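Local coordinates for nitroreductase family protein (Clostridium novyi, PDB 3G14), which probably acts as a flavin-dependent oxidoreductase of the nitroreductase family, working as a dimer, although its substrate is not established, at residues B[7-17]-B[112-123]; B[136-144]-B[173-181]. All coordinates share one frame; numbering follows the deposited sequence.

Interaction 1 of 2, residues B[7-17]-B[112-123]; sequences VIKKRKSIKKF and VLGATDEGYGTC. With SO4 (sulfate ion), chain E.
Val7, Ile8 and Arg11 pack against Val112, Leu113 and Thr116, joining the N-terminal helix 4-10 to the last turns of helix 99-117 in the nitroreductase fold. CG1 of Val7, anti to its backbone N (chi1 173°), lies against the backbone carbonyl of Leu113, 3.3 Å from its O, and Thr116 CG2 sits beside Val7 O and Arg11 N. The apolar contacts are Ile8 CD1 on Leu113 CD2 at 3.8 Å and Arg11 CD on Val112 CG1 at 3.6 Å; Phe4 and Pro38 of the second subunit pack on the same cluster.

Helix 99-117 closes in a Schellman motif at Gly119, and the chain then turns back along residues 13-17. There Ile14 N donates to Thr122 O at 2.9 Å, and a water bridges Lys12 O and Thr122 OG1. Gly121 O lies at the edge of the Phe17 ring, 3.5 Å from CE1, and Gly121 CA faces Ile14 CG1.

A sulfate, probably from the crystallisation liquor, occupies a site of arginine and serine donors, consistent with the flavin phosphate site of this family. Arg11 NH1 donates to sulfate O4 (3.0 Å, 164°) and NH2 to O2 (3.1 Å); NH2 also bonds Arg36 O of the second subunit. Ser13 grips the anion twice, its N giving a nearly straight bond (173°) to O3 and its OG hydrogen-bonded to O4 at 2.8 Å.

Interaction 2 of 2, residues B[136-144]-B[173-181]; sequences ALKIPDNLR and LYIDKWGTS
Leu137 O accepts the backbone N-H of Trp178 at 2.9 Å, in a nearly straight bond (172°) that arrives close to the line of the carbonyl. The same oxygen also receives a CA-H...O contact from Lys177. Two waters bridge the backbones as well: one donates to Ala136 O and Asp176 O, the other to Lys138 O and Trp178 O. The end of helix 130-137 and the residue after it are thus joined to residues 176-178, which lead from strand 173-175, outermost in the central sheet within this chain, into the type II turn 177-180. Nearby, in the one conformer of Lys138 given, its aliphatic chain crosses that of Lys177, with Lys138 CD 3.7 Å from Lys177 CE.

The indole carries most of the side-chain contact. With CG anti to the backbone N (chi1 179°), Trp178 swings toward the Pro140 to Leu143 turn, and Pro140 CD lies over its five-membered ring in a CH-pi contact, 3.7 Å from the centroid and 28° off the normal. Leu143 CD1 approaches the six-membered part, 3.4 Å from CZ2 of Trp178, and Tyr174 CE2 lies over the face opposite Pro140.

Overall arrangement
From the N terminus, helix 4-10 and the following loop are met by the end of helix 99-117 and residues 118-123, so interaction 1 closes a long loop that holds strands 46-51 and 80-86 and several helices. Only after it has closed does the chain run through helix 130-137 to residues 136-144, which interaction 2 joins to residues 173-181 across a shorter loop containing strand 144-151. The two contacts are therefore in series, neither nested nor crossed. The centres of interactions 1 and 2 lie about 25 Å apart. Interaction 1 lies against the second subunit over several residues; interaction 2, which ties the end of helix 130-137 and the following loop to the turn after strand 173-175, reaches it only through Arg144.

Interaction 1 of 2, residues B[7-17]-B[112-123]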
loop_
_atom_site.group_PDB
_atom_site.type_symbol
_atom_site.label_atom_id
_atom_site.label_comp_id
_atom_site.label_asym_id
_atom_site.label_seq_id
_atom_site.Cartn_x
_atom_site.Cartn_y
_atom_site.Cartn_z
ATOM N N VAL B 7 5.663 2.408 -14.790
ATOM C CA VAL B 7 5.581 3.216 -13.560
ATOM C C VAL B 7 6.181 2.430 -12.384
ATOM O O VAL B 7 6.972 2.939 -11.570
ATOM C CB VAL B 7 4.145 3.714 -13.261
ATOM C CG1 VAL B 7 4.076 4.408 -11.898
ATOM C CG2 VAL B 7 3.644 4.649 -14.364
ATOM N N ILE B 8 5.848 1.152 -12.305
ATOM C CA ILE B 8 6.346 0.333 -11.199
ATOM C C ILE B 8 7.878 0.264 -11.243
ATOM O O ILE B 8 8.522 0.334 -10.206
ATOM C CB ILE B 8 5.753 -1.117 -11.268
ATOM C CG1 ILE B 8 4.221 -1.029 -11.222
ATOM C CG2 ILE B 8 6.380 -2.040 -10.163
ATOM C CD1 ILE B 8 3.605 -0.473 -9.902
ATOM N N LYS B 9 8.419 0.083 -12.454
ATOM C CA LYS B 9 9.851 -0.034 -12.667
ATOM C C LYS B 9 10.577 1.262 -12.417
ATOM O O LYS B 9 11.715 1.242 -11.935
ATOM C CB LYS B 9 10.170 -0.537 -14.077
ATOM C CG LYS B 9 9.823 -1.991 -14.297
ATOM C CD LYS B 9 10.187 -2.429 -15.690
ATOM C CE LYS B 9 9.566 -3.751 -16.002
ATOM N NZ LYS B 9 9.962 -4.231 -17.365
ATOM N N LYS B 10 9.959 2.389 -12.748
ATOM C CA LYS B 10 10.648 3.688 -12.645
ATOM C C LYS B 10 10.682 4.225 -11.218
ATOM O O LYS B 10 11.554 5.016 -10.876
ATOM C CB LYS B 10 9.990 4.715 -13.580
ATOM C CG LYS B 10 10.595 6.134 -13.503
ATOM C CD LYS B 10 10.415 6.941 -14.778
ATOM C CE LYS B 10 10.434 8.479 -14.541
ATOM N NZ LYS B 10 9.173 9.066 -13.863
ATOM N N ARG B 11 9.724 3.812 -10.385
ATOM C CA ARG B 11 9.634 4.331 -9.033
ATOM C C ARG B 11 10.923 4.068 -8.271
ATOM O O ARG B 11 11.374 2.945 -8.195
ATOM C CB ARG B 11 8.474 3.703 -8.255
ATOM C CG ARG B 11 8.277 4.335 -6.874
ATOM C CD ARG B 11 7.883 3.315 -5.819
ATOM N NE ARG B 11 8.762 2.162 -5.765
ATOM C CZ ARG B 11 9.958 2.121 -5.173
ATOM N NH1 ARG B 11 10.494 3.198 -4.568
ATOM N NH2 ARG B 11 10.630 0.979 -5.204
ATOM N N LYS B 12 11.499 5.111 -7.691
ATOM C CA LYS B 12 12.628 4.947 -6.772
ATOM C C LYS B 12 12.590 5.987 -5.674
ATOM O O LYS B 12 11.903 7.000 -5.798
ATOM C CB LYS B 12 13.950 5.014 -7.527
ATOM C CG LYS B 12 14.197 6.316 -8.248
ATOM C CD LYS B 12 15.192 6.167 -9.416
ATOM C CE LYS B 12 16.622 5.895 -8.943
ATOM N NZ LYS B 12 17.031 6.714 -7.738
ATOM N N SER B 13 13.352 5.754 -4.610
ATOM C CA SER B 13 13.447 6.738 -3.543
ATOM C C SER B 13 14.353 7.881 -3.998
ATOM O O SER B 13 15.499 7.667 -4.361
ATOM C CB SER B 13 13.983 6.113 -2.254
ATOM O OG SER B 13 13.132 5.096 -1.861
ATOM N N ILE B 14 13.816 9.086 -4.020
ATOM C CA ILE B 14 14.528 10.229 -4.527
ATOM C C ILE B 14 14.761 11.167 -3.362
ATOM O O ILE B 14 13.882 11.380 -2.506
ATOM C CB ILE B 14 13.741 10.938 -5.666
ATOM C CG1 ILE B 14 13.596 10.023 -6.911
ATOM C CG2 ILE B 14 14.414 12.266 -6.030
ATOM C CD1 ILE B 14 14.898 9.643 -7.558
ATOM N N LYS B 15 15.984 11.684 -3.296
ATOM C CA LYS B 15 16.393 12.552 -2.191
ATOM C C LYS B 15 16.815 13.916 -2.668
ATOM O O LYS B 15 17.015 14.800 -1.836
ATOM C CB LYS B 15 17.545 11.923 -1.392
ATOM C CG LYS B 15 17.175 10.603 -0.757
ATOM C CD LYS B 15 16.322 10.792 0.456
ATOM C CE LYS B 15 16.115 9.446 1.152
ATOM N NZ LYS B 15 15.034 9.537 2.172
ATOM N N LYS B 16 16.937 14.079 -3.994
ATOM C CA LYS B 16 17.442 15.299 -4.578
ATOM C C LYS B 16 16.475 15.763 -5.642
ATOM O O LYS B 16 16.121 15.004 -6.547
ATOM C CB LYS B 16 18.850 15.079 -5.117
ATOM C CG LYS B 16 19.839 14.965 -3.953
ATOM C CD LYS B 16 21.223 14.610 -4.388
ATOM C CE LYS B 16 22.200 14.732 -3.204
ATOM N NZ LYS B 16 22.074 16.027 -2.426
ATOM N N PHE B 17 16.066 17.018 -5.489
ATOM C CA PHE B 17 14.946 17.608 -6.204
ATOM C C PHE B 17 15.279 18.976 -6.758
ATOM O O PHE B 17 16.051 19.734 -6.159
ATOM C CB PHE B 17 13.760 17.775 -5.260
ATOM C CG PHE B 17 13.163 16.490 -4.831
ATOM C CD1 PHE B 17 12.276 15.821 -5.647
ATOM C CD2 PHE B 17 13.484 15.938 -3.607
ATOM C CE1 PHE B 17 11.725 14.652 -5.273
ATOM C CE2 PHE B 17 12.946 14.766 -3.220
ATOM C CZ PHE B 17 12.075 14.100 -4.015
ATOM N N VAL B 112 2.498 7.715 -4.102
ATOM C CA VAL B 112 3.876 7.477 -4.552
ATOM C C VAL B 112 3.926 7.024 -6.015
ATOM O O VAL B 112 4.658 7.595 -6.839
ATOM C CB VAL B 112 4.607 6.496 -3.573
ATOM C CG1 VAL B 112 5.860 5.855 -4.222
ATOM C CG2 VAL B 112 4.916 7.199 -2.247
ATOM N N LEU B 113 3.139 6.008 -6.357
ATOM C CA LEU B 113 3.127 5.568 -7.744
ATOM C C LEU B 113 2.538 6.614 -8.699
ATOM O O LEU B 113 3.011 6.804 -9.840
ATOM C CB LEU B 113 2.392 4.248 -7.860
ATOM C CG LEU B 113 3.031 3.065 -7.172
ATOM C CD1 LEU B 113 2.031 1.927 -7.190
ATOM C CD2 LEU B 113 4.410 2.675 -7.849
ATOM N N GLY B 114 1.499 7.304 -8.256
ATOM C CA GLY B 114 0.932 8.369 -9.060
ATOM C C GLY B 114 1.905 9.519 -9.310
ATOM O O GLY B 114 1.981 10.039 -10.431
ATOM N N ALA B 115 2.667 9.897 -8.275
ATOM C CA ALA B 115 3.759 10.894 -8.441
ATOM C C ALA B 115 4.718 10.481 -9.531
ATOM O O ALA B 115 5.069 11.294 -10.373
ATOM C CB ALA B 115 4.546 11.102 -7.141
ATOM N N THR B 116 5.181 9.231 -9.480
ATOM C CA THR B 116 6.074 8.688 -10.492
ATOM C C THR B 116 5.483 8.819 -11.908
ATOM O O THR B 116 6.149 9.293 -12.835
ATOM C CB THR B 116 6.386 7.210 -10.218
ATOM O OG1 THR B 116 6.868 7.055 -8.870
ATOM C CG2 THR B 116 7.403 6.690 -11.240
ATOM N N ASP B 117 4.228 8.397 -12.056
ATOM C CA ASP B 117 3.450 8.565 -13.299
ATOM C C ASP B 117 3.407 10.003 -13.819
ATOM O O ASP B 117 3.395 10.208 -15.039
ATOM C CB ASP B 117 2.024 8.014 -13.048
ATOM C CG ASP B 117 1.107 8.155 -14.226
ATOM O OD1 ASP B 117 1.380 7.547 -15.265
ATOM O OD2 ASP B 117 0.105 8.885 -14.102
ATOM N N GLU B 118 3.336 10.977 -12.913
ATOM C CA GLU B 118 3.254 12.409 -13.266
ATOM C C GLU B 118 4.634 13.077 -13.384
ATOM O O GLU B 118 4.723 14.276 -13.647
ATOM C CB GLU B 118 2.380 13.171 -12.250
ATOM C CG GLU B 118 0.920 12.702 -12.127
ATOM C CD GLU B 118 0.107 12.767 -13.400
ATOM O OE1 GLU B 118 0.446 13.560 -14.286
ATOM O OE2 GLU B 118 -0.904 12.024 -13.480
ATOM N N GLY B 119 5.702 12.297 -13.222
ATOM C CA GLY B 119 7.055 12.777 -13.457
ATOM C C GLY B 119 7.693 13.391 -12.237
ATOM O O GLY B 119 8.643 14.189 -12.354
ATOM N N TYR B 120 7.171 13.006 -11.069
ATOM C CA TYR B 120 7.648 13.485 -9.781
ATOM C C TYR B 120 8.295 12.373 -8.957
ATOM O O TYR B 120 7.846 11.238 -8.959
ATOM C CB TYR B 120 6.499 14.131 -8.985
ATOM C CG TYR B 120 5.890 15.361 -9.643
ATOM C CD1 TYR B 120 6.689 16.405 -10.092
ATOM C CD2 TYR B 120 4.509 15.476 -9.780
ATOM C CE1 TYR B 120 6.123 17.529 -10.697
ATOM C CE2 TYR B 120 3.923 16.596 -10.378
ATOM C CZ TYR B 120 4.736 17.618 -10.840
ATOM O OH TYR B 120 4.159 18.723 -11.424
ATOM N N GLY B 121 9.349 12.738 -8.241
ATOM C CA GLY B 121 9.997 11.885 -7.263
ATOM C C GLY B 121 9.306 11.938 -5.892
ATOM O O GLY B 121 8.698 12.930 -5.526
ATOM N N THR B 122 9.447 10.840 -5.148
ATOM C CA THR B 122 8.974 10.733 -3.774
ATOM C C THR B 122 9.986 9.926 -2.959
ATOM O O THR B 122 10.950 9.357 -3.494
ATOM C CB THR B 122 7.618 9.986 -3.696
ATOM O OG1 THR B 122 7.719 8.800 -4.477
ATOM C CG2 THR B 122 6.474 10.851 -4.200
ATOM N N CYS B 123 9.774 9.895 -1.654
ATOM C CA CYS B 123 10.598 9.070 -0.793
ATOM C C CYS B 123 9.806 8.753 0.449
ATOM O O CYS B 123 9.428 9.652 1.176
ATOM C CB CYS B 123 11.896 9.801 -0.431
ATOM S SG CYS B 123 13.051 8.774 0.497
HETATM S S SO4 E . 14.118 2.152 -3.786
HETATM O O1 SO4 E . 15.117 1.676 -2.841
HETATM O O2 SO4 E . 13.719 1.097 -4.718
HETATM O O3 SO4 E . 14.677 3.238 -4.595
HETATM O O4 SO4 E . 12.937 2.576 -3.034
HETATM O O HOH W 1 9.344 6.562 -4.206
#

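Interaction 2 of 2, residues B[136-144]-B[173-181]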
loop_
_atom_site.group_PDB
_atom_site.type_symbol
_atom_site.label_atom_id
_atom_site.label_comp_id
_atom_site.label_asym_id
_atom_site.label_seq_id
_atom_site.Cartn_x
_atom_site.Cartn_y
_atom_site.Cartn_z
ATOM N N ALA B 136 3.523 20.922 14.649
ATOM C CA ALA B 136 3.760 21.761 13.480
ATOM C C ALA B 136 2.513 21.955 12.623
ATOM O O ALA B 136 2.229 23.088 12.196
ATOM C CB ALA B 136 4.854 21.205 12.636
ATOM N N LEU B 137 1.800 20.845 12.373
ATOM C CA LEU B 137 0.679 20.809 11.427
ATOM C C LEU B 137 -0.701 20.931 12.099
ATOM O O LEU B 137 -1.727 20.866 11.428
ATOM C CB LEU B 137 0.775 19.557 10.567
ATOM C CG LEU B 137 2.147 19.315 9.883
ATOM C CD1 LEU B 137 2.149 18.130 8.894
ATOM C CD2 LEU B 137 2.612 20.578 9.188
ATOM N N LYS B 138 -0.697 21.090 13.423
ATOM C CA LYS B 138 -1.903 21.325 14.218
ATOM C C LYS B 138 -2.864 20.130 14.130
ATOM O O LYS B 138 -4.077 20.283 13.969
ATOM C CB LYS B 138 -2.514 22.697 13.851
ATOM C CG LYS B 138 -1.600 23.854 14.304
ATOM C CD LYS B 138 -1.804 25.167 13.549
ATOM C CE LYS B 138 -0.687 26.166 13.887
ATOM N NZ LYS B 138 -1.055 27.559 13.506
ATOM N N ILE B 139 -2.290 18.931 14.271
ATOM C CA ILE B 139 -3.036 17.672 14.133
ATOM C C ILE B 139 -3.499 17.261 15.524
ATOM O O ILE B 139 -2.676 17.158 16.424
ATOM C CB ILE B 139 -2.138 16.552 13.539
ATOM C CG1 ILE B 139 -1.643 16.934 12.123
ATOM C CG2 ILE B 139 -2.885 15.177 13.579
ATOM C CD1 ILE B 139 -0.612 16.005 11.537
ATOM N N PRO B 140 -4.820 17.030 15.719
ATOM C CA PRO B 140 -5.280 16.471 17.017
ATOM C C PRO B 140 -4.471 15.242 17.479
ATOM O O PRO B 140 -4.133 14.362 16.678
ATOM C CB PRO B 140 -6.747 16.091 16.746
ATOM C CG PRO B 140 -7.173 17.047 15.653
ATOM C CD PRO B 140 -5.933 17.263 14.784
ATOM N N ASP B 141 -4.183 15.195 18.775
ATOM C CA ASP B 141 -3.290 14.181 19.331
ATOM C C ASP B 141 -3.882 12.769 19.353
ATOM O O ASP B 141 -3.146 11.814 19.562
ATOM C CB ASP B 141 -2.844 14.574 20.746
ATOM C CG ASP B 141 -1.424 14.109 21.084
ATOM O OD1 ASP B 141 -0.647 13.615 20.198
ATOM O OD2 ASP B 141 -1.072 14.267 22.270
ATOM N N ASN B 142 -5.182 12.630 19.115
ATOM C CA ASN B 142 -5.806 11.295 18.972
ATOM C C ASN B 142 -5.611 10.671 17.569
ATOM O O ASN B 142 -6.010 9.553 17.343
ATOM C CB ASN B 142 -7.302 11.333 19.341
ATOM C CG ASN B 142 -8.115 12.258 18.415
ATOM O OD1 ASN B 142 -7.722 13.374 18.154
ATOM N ND2 ASN B 142 -9.191 11.746 17.859
ATOM N N LEU B 143 -5.031 11.400 16.632
ATOM C CA LEU B 143 -4.746 10.858 15.318
ATOM C C LEU B 143 -3.291 10.411 15.229
ATOM O O LEU B 143 -2.504 10.707 16.120
ATOM C CB LEU B 143 -5.050 11.911 14.264
ATOM C CG LEU B 143 -6.506 12.413 14.302
ATOM C CD1 LEU B 143 -6.703 13.585 13.336
ATOM C CD2 LEU B 143 -7.487 11.305 13.977
ATOM N N ARG B 144 -2.941 9.711 14.142
ATOM C CA ARG B 144 -1.600 9.158 13.950
ATOM C C ARG B 144 -1.028 9.685 12.648
ATOM O O ARG B 144 -1.735 9.724 11.645
ATOM C CB ARG B 144 -1.614 7.619 13.948
ATOM C CG ARG B 144 -2.162 6.996 15.250
ATOM C CD ARG B 144 -1.357 7.366 16.498
ATOM N NE ARG B 144 0.085 7.132 16.330
ATOM C CZ ARG B 144 0.700 5.953 16.434
ATOM N NH1 ARG B 144 0.034 4.850 16.725
ATOM N NH2 ARG B 144 2.012 5.883 16.255
ATOM N N LEU B 173 -8.174 16.517 1.871
ATOM C CA LEU B 173 -6.955 17.209 1.451
ATOM C C LEU B 173 -6.873 18.611 2.059
ATOM O O LEU B 173 -7.725 19.486 1.810
ATOM C CB LEU B 173 -6.921 17.322 -0.048
ATOM C CG LEU B 173 -5.625 17.814 -0.692
ATOM C CD1 LEU B 173 -4.530 16.801 -0.539
ATOM C CD2 LEU B 173 -6.013 18.056 -2.173
ATOM N N TYR B 174 -5.828 18.808 2.843
ATOM C CA TYR B 174 -5.567 20.025 3.559
ATOM C C TYR B 174 -4.296 20.689 3.050
ATOM O O TYR B 174 -3.442 20.037 2.409
ATOM C CB TYR B 174 -5.452 19.726 5.056
ATOM C CG TYR B 174 -6.695 19.138 5.701
ATOM C CD1 TYR B 174 -7.974 19.652 5.418
ATOM C CD2 TYR B 174 -6.599 18.072 6.615
ATOM C CE1 TYR B 174 -9.124 19.130 6.043
ATOM C CE2 TYR B 174 -7.740 17.547 7.241
ATOM C CZ TYR B 174 -8.988 18.084 6.966
ATOM O OH TYR B 174 -10.102 17.540 7.576
ATOM N N ILE B 175 -4.153 21.977 3.354
ATOM C CA ILE B 175 -2.930 22.742 3.029
ATOM C C ILE B 175 -2.361 23.313 4.318
ATOM O O ILE B 175 -3.045 24.087 5.011
ATOM C CB ILE B 175 -3.182 23.872 1.967
ATOM C CG1 ILE B 175 -1.916 24.673 1.652
ATOM C CG2 ILE B 175 -4.328 24.828 2.401
ATOM C CD1 ILE B 175 -0.769 23.923 1.045
ATOM N N ASP B 176 -1.137 22.879 4.626
ATOM C CA ASP B 176 -0.266 23.360 5.725
ATOM C C ASP B 176 -0.740 23.010 7.145
ATOM O O ASP B 176 0.086 22.836 8.057
ATOM C CB ASP B 176 0.010 24.876 5.623
ATOM C CG ASP B 176 0.950 25.242 4.472
ATOM O OD1 ASP B 176 1.747 24.381 4.032
ATOM O OD2 ASP B 176 0.889 26.396 4.022
ATOM N N LYS B 177 -2.057 22.978 7.341
ATOM C CA LYS B 177 -2.669 22.851 8.631
ATOM C C LYS B 177 -3.868 21.902 8.556
ATOM O O LYS B 177 -4.664 21.939 7.627
ATOM C CB LYS B 177 -3.138 24.230 9.129
ATOM C CG LYS B 177 -3.847 24.187 10.431
ATOM C CD LYS B 177 -4.281 25.590 10.842
ATOM C CE LYS B 177 -5.162 25.569 12.086
ATOM N NZ LYS B 177 -5.571 26.939 12.473
ATOM N N TRP B 178 -3.976 21.035 9.544
ATOM C CA TRP B 178 -5.103 20.115 9.637
ATOM C C TRP B 178 -6.423 20.895 9.687
ATOM O O TRP B 178 -6.585 21.816 10.497
ATOM C CB TRP B 178 -4.945 19.243 10.893
ATOM C CG TRP B 178 -6.052 18.278 11.101
ATOM C CD1 TRP B 178 -7.130 18.411 11.930
ATOM C CD2 TRP B 178 -6.171 17.002 10.481
ATOM N NE1 TRP B 178 -7.936 17.295 11.829
ATOM C CE2 TRP B 178 -7.367 16.416 10.948
ATOM C CE3 TRP B 178 -5.406 16.313 9.542
ATOM C CZ2 TRP B 178 -7.789 15.146 10.543
ATOM C CZ3 TRP B 178 -5.847 15.063 9.108
ATOM C CH2 TRP B 178 -7.022 14.488 9.628
ATOM N N GLY B 179 -7.359 20.539 8.804
ATOM C CA GLY B 179 -8.677 21.201 8.758
ATOM C C GLY B 179 -8.813 22.342 7.761
ATOM O O GLY B 179 -9.929 22.779 7.482
ATOM N N THR B 180 -7.695 22.860 7.254
ATOM C CA THR B 180 -7.722 23.919 6.244
ATOM C C THR B 180 -7.725 23.298 4.827
ATOM O O THR B 180 -6.743 22.705 4.383
ATOM C CB THR B 180 -6.524 24.881 6.396
ATOM O OG1 THR B 180 -6.566 25.487 7.700
ATOM C CG2 THR B 180 -6.542 25.978 5.317
ATOM N N SER B 181 -8.854 23.445 4.153
ATOM C CA SER B 181 -9.074 22.926 2.809
ATOM C C SER B 181 -8.035 23.372 1.775
ATOM O O SER B 181 -7.813 24.574 1.570
ATOM C CB SER B 181 -10.453 23.381 2.338
ATOM O OG SER B 181 -10.676 23.005 0.994
HETATM O O HOH W 2 0.223 24.238 10.378
HETATM O O HOH W 3 -5.815 22.180 13.154
#